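Local coordinates for protein 5-dehydro-2-deoxygluconokinase (Bacillus halodurans C-125, PDB 2QCV) that probably phosphorylates 5-dehydro-2-deoxy-D-gluconate with ATP, a step of myo-inositol breakdown, as a PfkB-family carbohydrate kinase of the ribokinase type, at residues A[13-18]-A[62-67]; A[172-177]-A[191-196]. One frame throughout, in Å; residues are numbered along the deposited sequence.

How the contacts relate
Both contacts are buried and both draw on the large, mainly parallel central sheet of the ribokinase-type fold, but in different ways. Contact 1 lies within that sheet, pairing strand 12-17 with strand 61-67; contact 2 packs helix 186-199 on strand 171-175, two places along from strand 12-17 with strand 139-145 in between. Their centres are about 16 Å apart and their nearest atoms about 7 Å, so they do not touch. The chemistry follows the place: main-chain hydrogen bonds carry contact 1, with isoleucines, glycines and one phenylalanine ring packed beside them, whereas two aromatic rings and a tyrosine hydroxyl carry contact 2, whose helix also faces a second subunit.

Contact 1: A[13-18]-A[62-67]; sequences DLIAIG and GFIGKI
This is a parallel pairing of strands 14-17 and 62-67 in the kinase's central sheet, with strand 139-145 on the far side of the first and strand 90-92 beyond the second. Four main-chain hydrogen bonds alternate along it. Gly62 N gives to Leu14 O in the carbonyl plane, and Ala16 N reaches Gly62 O at 3.2 Å from above that carbonyl's plane. The shortest runs from Ile64 N to Ala16 O, 2.8 Å and nearly along the C=O axis; Gly18 N to Ile64 O closes the series, also nearly along the axis. On one face Ile64 lies between two isoleucines. Its CG1 and CD1 meet Ile15 CG2, while its CG2 meets Ile17 CD1 at 3.9 Å, each pair crossing obliquely. Ile17 has CG1 anti to the backbone N (chi1 -180°), which lays that branch near Ile64 O. Gly62 suits its place opposite Ile15, since a CB there would press on Ile15 CG1. On the other face Phe63, its CG anti to the backbone N (chi1 -158°), brings its ring over Ala16: Ala16 O sits 3.6 Å above the ring plane near the rim, and Ala16 CB is 4.0 Å from Phe63 CD1. Pro47 of helix 46-56 touches both residues. Past Gly18, whose backbone angles call for glycine, one water links Gly18 O to Lys66 N and a second lies 2.9 Å from both Gly18 O and Lys66 O. Alternate peptide groups thus pair across these strands, Ile15 and Ile17 turn theirs to strand 139-145, and water takes over beyond Gly18 N.

Contact 2: A[172-177]-A[191-196]; sequences VVFELD and VYYSLV
The Phe174 ring is sandwiched: Val196 CG1 sits over the centre of one face, 3.6 Å from the centroid, and Leu176 CD2 lies above the opposite face, nearer the rim. At the ring's edge, Phe174 CE2 comes 3.4 Å from Tyr193 O. The same ring turns its edge to a face of Tyr193 in a T-shaped stack, planes at 81°, with Phe174 CZ 3.9 Å from Tyr193 CD1. Phe174 CG is anti to the backbone N (chi1 -175°), which sends the ring from the strand toward the helix. An alanine here, without the ring that stacks on Tyr193 and seats Val196, would probably loosen the helix's packing on the strand. Tyr193 reaches across from the helix to the chain leaving the strand, its CE2 near Leu176 CB. Its OH lies only 2.4 Å from Leu176 O, a very short approach, and one water joins it to Asp177 O. The Asp177 carboxylate turns instead to Thr147. The contact belongs to the beta-alpha-beta unit 171-175, 186-199, 202-206: Leu159 and Ile162 of helix 154-167 meet Val196, Leu213 of helix 207-213 meets Leu176 and Tyr193, and Tyr192 OH bonds Glu156 of a second subunit.

Contact 1: A[13-18]-A[62-67]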
loop_
_atom_site.group_PDB
_atom_site.type_symbol
_atom_site.label_atom_id
_atom_site.label_comp_id
_atom_site.label_asym_id
_atom_site.label_seq_id
_atom_site.Cartn_x
_atom_site.Cartn_y
_atom_site.Cartn_z
ATOM N N ASP A 13 -10.229 15.337 -35.307
ATOM C CA ASP A 13 -10.110 16.711 -34.807
ATOM C C ASP A 13 -9.412 16.776 -33.440
ATOM O O ASP A 13 -8.596 17.644 -33.203
ATOM C CB ASP A 13 -11.488 17.346 -34.743
ATOM C CG ASP A 13 -12.097 17.507 -36.107
ATOM O OD1 ASP A 13 -11.519 18.255 -36.909
ATOM O OD2 ASP A 13 -13.135 16.900 -36.358
ATOM N N LEU A 14 -9.717 15.836 -32.551
ATOM C CA LEU A 14 -9.070 15.782 -31.260
ATOM C C LEU A 14 -9.027 14.355 -30.742
ATOM O O LEU A 14 -9.893 13.519 -31.079
ATOM C CB LEU A 14 -9.753 16.689 -30.241
ATOM C CG LEU A 14 -11.074 16.294 -29.617
ATOM C CD1 LEU A 14 -11.326 17.206 -28.408
ATOM C CD2 LEU A 14 -12.220 16.400 -30.641
ATOM N N ILE A 15 -7.978 14.086 -29.966
ATOM C CA ILE A 15 -7.854 12.895 -29.150
ATOM C C ILE A 15 -7.579 13.400 -27.735
ATOM O O ILE A 15 -6.690 14.247 -27.533
ATOM C CB ILE A 15 -6.698 11.998 -29.628
ATOM C CG1 ILE A 15 -7.063 11.378 -30.968
ATOM C CG2 ILE A 15 -6.412 10.885 -28.587
ATOM C CD1 ILE A 15 -5.875 10.592 -31.615
ATOM N N ALA A 16 -8.374 12.946 -26.777
ATOM C CA ALA A 16 -8.178 13.302 -25.370
ATOM C C ALA A 16 -7.584 12.122 -24.628
ATOM O O ALA A 16 -7.757 10.958 -25.015
ATOM C CB ALA A 16 -9.471 13.724 -24.730
ATOM N N ILE A 17 -6.870 12.437 -23.552
ATOM C CA ILE A 17 -6.210 11.424 -22.730
ATOM C C ILE A 17 -6.566 11.679 -21.279
ATOM O O ILE A 17 -6.494 12.800 -20.791
ATOM C CB ILE A 17 -4.655 11.383 -22.952
ATOM C CG1 ILE A 17 -3.978 10.324 -22.091
ATOM C CG2 ILE A 17 -4.000 12.744 -22.757
ATOM C CD1 ILE A 17 -2.572 9.911 -22.598
ATOM N N GLY A 18 -6.991 10.599 -20.618
ATOM C CA GLY A 18 -7.174 10.585 -19.178
ATOM C C GLY A 18 -8.415 9.787 -18.797
ATOM O O GLY A 18 -8.567 8.644 -19.209
ATOM N N GLY A 62 -11.271 10.979 -30.739
ATOM C CA GLY A 62 -10.722 9.736 -30.222
ATOM C C GLY A 62 -10.304 9.906 -28.785
ATOM O O GLY A 62 -10.424 10.999 -28.211
ATOM N N PHE A 63 -9.808 8.820 -28.187
ATOM C CA PHE A 63 -9.585 8.784 -26.745
ATOM C C PHE A 63 -8.487 7.783 -26.396
ATOM O O PHE A 63 -8.438 6.678 -26.959
ATOM C CB PHE A 63 -10.884 8.410 -25.988
ATOM C CG PHE A 63 -10.895 8.847 -24.531
ATOM C CD1 PHE A 63 -11.216 10.117 -24.189
ATOM C CD2 PHE A 63 -10.573 7.968 -23.523
ATOM C CE1 PHE A 63 -11.235 10.526 -22.852
ATOM C CE2 PHE A 63 -10.567 8.375 -22.218
ATOM C CZ PHE A 63 -10.905 9.673 -21.887
ATOM N N ILE A 64 -7.638 8.183 -25.462
ATOM C CA ILE A 64 -6.630 7.308 -24.846
ATOM C C ILE A 64 -6.968 7.214 -23.381
ATOM O O ILE A 64 -6.889 8.198 -22.640
ATOM C CB ILE A 64 -5.183 7.807 -25.044
ATOM C CG1 ILE A 64 -4.876 7.945 -26.556
ATOM C CG2 ILE A 64 -4.166 6.839 -24.364
ATOM C CD1 ILE A 64 -3.635 8.763 -26.860
ATOM N N GLY A 65 -7.400 6.032 -22.946
ATOM C CA GLY A 65 -7.692 5.855 -21.533
ATOM C C GLY A 65 -7.870 4.400 -21.147
ATOM O O GLY A 65 -7.985 3.531 -22.014
ATOM N N LYS A 66 -7.861 4.161 -19.842
ATOM C CA LYS A 66 -8.034 2.833 -19.294
ATOM C C LYS A 66 -9.369 2.727 -18.595
ATOM O O LYS A 66 -9.790 3.646 -17.869
ATOM C CB LYS A 66 -6.902 2.483 -18.367
ATOM C CG LYS A 66 -6.990 1.102 -17.724
ATOM C CD LYS A 66 -5.658 0.608 -17.154
ATOM C CE LYS A 66 -4.727 0.043 -18.246
ATOM N NZ LYS A 66 -3.365 -0.326 -17.674
ATOM N N ILE A 67 -10.028 1.606 -18.864
ATOM C CA ILE A 67 -11.362 1.313 -18.333
ATOM C C ILE A 67 -11.359 -0.051 -17.602
ATOM O O ILE A 67 -10.524 -0.914 -17.862
ATOM C CB ILE A 67 -12.442 1.316 -19.458
ATOM C CG1 ILE A 67 -12.120 0.300 -20.562
ATOM C CG2 ILE A 67 -12.640 2.730 -20.027
ATOM C CD1 ILE A 67 -13.221 0.084 -21.654
HETATM O O HOH W 1 -6.994 6.550 -18.344
HETATM O O HOH W 2 -10.315 6.361 -18.750
#

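Contact 2: A[172-177]-A[191-196]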
loop_
_atom_site.group_PDB
_atom_site.type_symbol
_atom_site.label_atom_id
_atom_site.label_comp_id
_atom_site.label_asym_id
_atom_site.label_seq_id
_atom_site.Cartn_x
_atom_site.Cartn_y
_atom_site.Cartn_z
ATOM N N VAL A 172 -1.007 20.556 -28.703
ATOM C CA VAL A 172 -1.247 20.081 -27.315
ATOM C C VAL A 172 -2.067 21.129 -26.606
ATOM O O VAL A 172 -1.643 22.294 -26.498
ATOM C CB VAL A 172 0.073 19.777 -26.568
ATOM C CG1 VAL A 172 -0.170 19.422 -25.055
ATOM C CG2 VAL A 172 0.827 18.618 -27.297
ATOM N N VAL A 173 -3.262 20.708 -26.208
ATOM C CA VAL A 173 -4.195 21.537 -25.486
ATOM C C VAL A 173 -4.308 21.032 -24.058
ATOM O O VAL A 173 -4.694 19.865 -23.802
ATOM C CB VAL A 173 -5.611 21.570 -26.159
ATOM C CG1 VAL A 173 -6.543 22.510 -25.360
ATOM C CG2 VAL A 173 -5.567 21.925 -27.657
ATOM N N PHE A 174 -3.950 21.893 -23.108
ATOM C CA PHE A 174 -3.918 21.513 -21.698
ATOM C C PHE A 174 -5.103 22.166 -21.002
ATOM O O PHE A 174 -5.163 23.393 -20.889
ATOM C CB PHE A 174 -2.586 21.967 -21.069
ATOM C CG PHE A 174 -2.371 21.535 -19.627
ATOM C CD1 PHE A 174 -2.964 20.389 -19.060
ATOM C CD2 PHE A 174 -1.526 22.300 -18.821
ATOM C CE1 PHE A 174 -2.684 20.052 -17.739
ATOM C CE2 PHE A 174 -1.254 21.956 -17.506
ATOM C CZ PHE A 174 -1.852 20.865 -16.967
ATOM N N GLU A 175 -6.025 21.316 -20.539
ATOM C CA GLU A 175 -7.181 21.741 -19.784
ATOM C C GLU A 175 -6.895 21.526 -18.311
ATOM O O GLU A 175 -6.707 20.394 -17.860
ATOM C CB GLU A 175 -8.409 20.959 -20.258
ATOM C CG GLU A 175 -9.675 21.774 -20.291
ATOM C CD GLU A 175 -10.168 22.147 -18.940
ATOM O OE1 GLU A 175 -9.809 21.470 -17.962
ATOM O OE2 GLU A 175 -10.951 23.100 -18.852
ATOM N N LEU A 176 -6.910 22.604 -17.523
ATOM C CA LEU A 176 -6.347 22.550 -16.200
ATOM C C LEU A 176 -7.171 21.712 -15.216
ATOM O O LEU A 176 -6.564 21.072 -14.376
ATOM C CB LEU A 176 -6.047 23.951 -15.618
ATOM C CG LEU A 176 -5.001 24.813 -16.353
ATOM C CD1 LEU A 176 -4.632 26.072 -15.514
ATOM C CD2 LEU A 176 -3.743 23.990 -16.643
ATOM N N ASP A 177 -8.497 21.657 -15.347
ATOM C CA ASP A 177 -9.322 20.596 -14.696
ATOM C C ASP A 177 -8.855 20.288 -13.291
ATOM O O ASP A 177 -8.333 19.216 -13.095
ATOM C CB ASP A 177 -9.177 19.245 -15.514
ATOM C CG ASP A 177 -9.921 18.038 -14.860
ATOM O OD1 ASP A 177 -11.074 18.232 -14.368
ATOM O OD2 ASP A 177 -9.316 16.923 -14.831
ATOM N N VAL A 191 3.903 21.752 -9.440
ATOM C CA VAL A 191 5.040 21.146 -10.106
ATOM C C VAL A 191 4.665 20.570 -11.487
ATOM O O VAL A 191 5.340 20.822 -12.483
ATOM C CB VAL A 191 5.708 20.107 -9.179
ATOM C CG1 VAL A 191 6.671 19.164 -9.987
ATOM C CG2 VAL A 191 6.429 20.831 -8.053
ATOM N N TYR A 192 3.619 19.762 -11.542
ATOM C CA TYR A 192 3.238 19.083 -12.787
ATOM C C TYR A 192 2.437 19.969 -13.741
ATOM O O TYR A 192 2.667 19.945 -14.942
ATOM C CB TYR A 192 2.491 17.805 -12.468
ATOM C CG TYR A 192 3.451 16.800 -11.878
ATOM C CD1 TYR A 192 4.413 16.208 -12.679
ATOM C CD2 TYR A 192 3.438 16.508 -10.536
ATOM C CE1 TYR A 192 5.341 15.344 -12.164
ATOM C CE2 TYR A 192 4.354 15.622 -9.992
ATOM C CZ TYR A 192 5.303 15.027 -10.831
ATOM O OH TYR A 192 6.227 14.150 -10.337
ATOM N N TYR A 193 1.537 20.771 -13.195
ATOM C CA TYR A 193 0.819 21.752 -14.028
ATOM C C TYR A 193 1.762 22.729 -14.701
ATOM O O TYR A 193 1.570 23.028 -15.863
ATOM C CB TYR A 193 -0.216 22.532 -13.213
ATOM C CG TYR A 193 -1.563 21.846 -13.038
ATOM C CD1 TYR A 193 -1.695 20.453 -13.088
ATOM C CD2 TYR A 193 -2.700 22.587 -12.802
ATOM C CE1 TYR A 193 -2.934 19.846 -12.932
ATOM C CE2 TYR A 193 -3.953 21.986 -12.674
ATOM C CZ TYR A 193 -4.056 20.627 -12.749
ATOM O OH TYR A 193 -5.284 20.030 -12.633
ATOM N N SER A 194 2.719 23.314 -13.975
ATOM C CA SER A 194 3.693 24.252 -14.586
ATOM C C SER A 194 4.496 23.579 -15.715
ATOM O O SER A 194 4.611 24.096 -16.820
ATOM C CB SER A 194 4.607 24.861 -13.519
ATOM O OG SER A 194 5.326 23.862 -12.788
ATOM N N LEU A 195 4.992 22.389 -15.437
ATOM C CA LEU A 195 5.819 21.607 -16.384
ATOM C C LEU A 195 5.042 21.333 -17.673
ATOM O O LEU A 195 5.529 21.616 -18.776
ATOM C CB LEU A 195 6.206 20.279 -15.712
ATOM C CG LEU A 195 6.519 19.006 -16.536
ATOM C CD1 LEU A 195 7.688 19.288 -17.420
ATOM C CD2 LEU A 195 6.792 17.790 -15.638
ATOM N N VAL A 196 3.809 20.852 -17.508
ATOM C CA VAL A 196 2.968 20.509 -18.645
ATOM C C VAL A 196 2.523 21.774 -19.407
ATOM O O VAL A 196 2.626 21.825 -20.636
ATOM C CB VAL A 196 1.809 19.623 -18.267
ATOM C CG1 VAL A 196 0.861 19.432 -19.469
ATOM C CG2 VAL A 196 2.391 18.234 -17.768
HETATM O O HOH W 3 -6.598 17.990 -11.032
#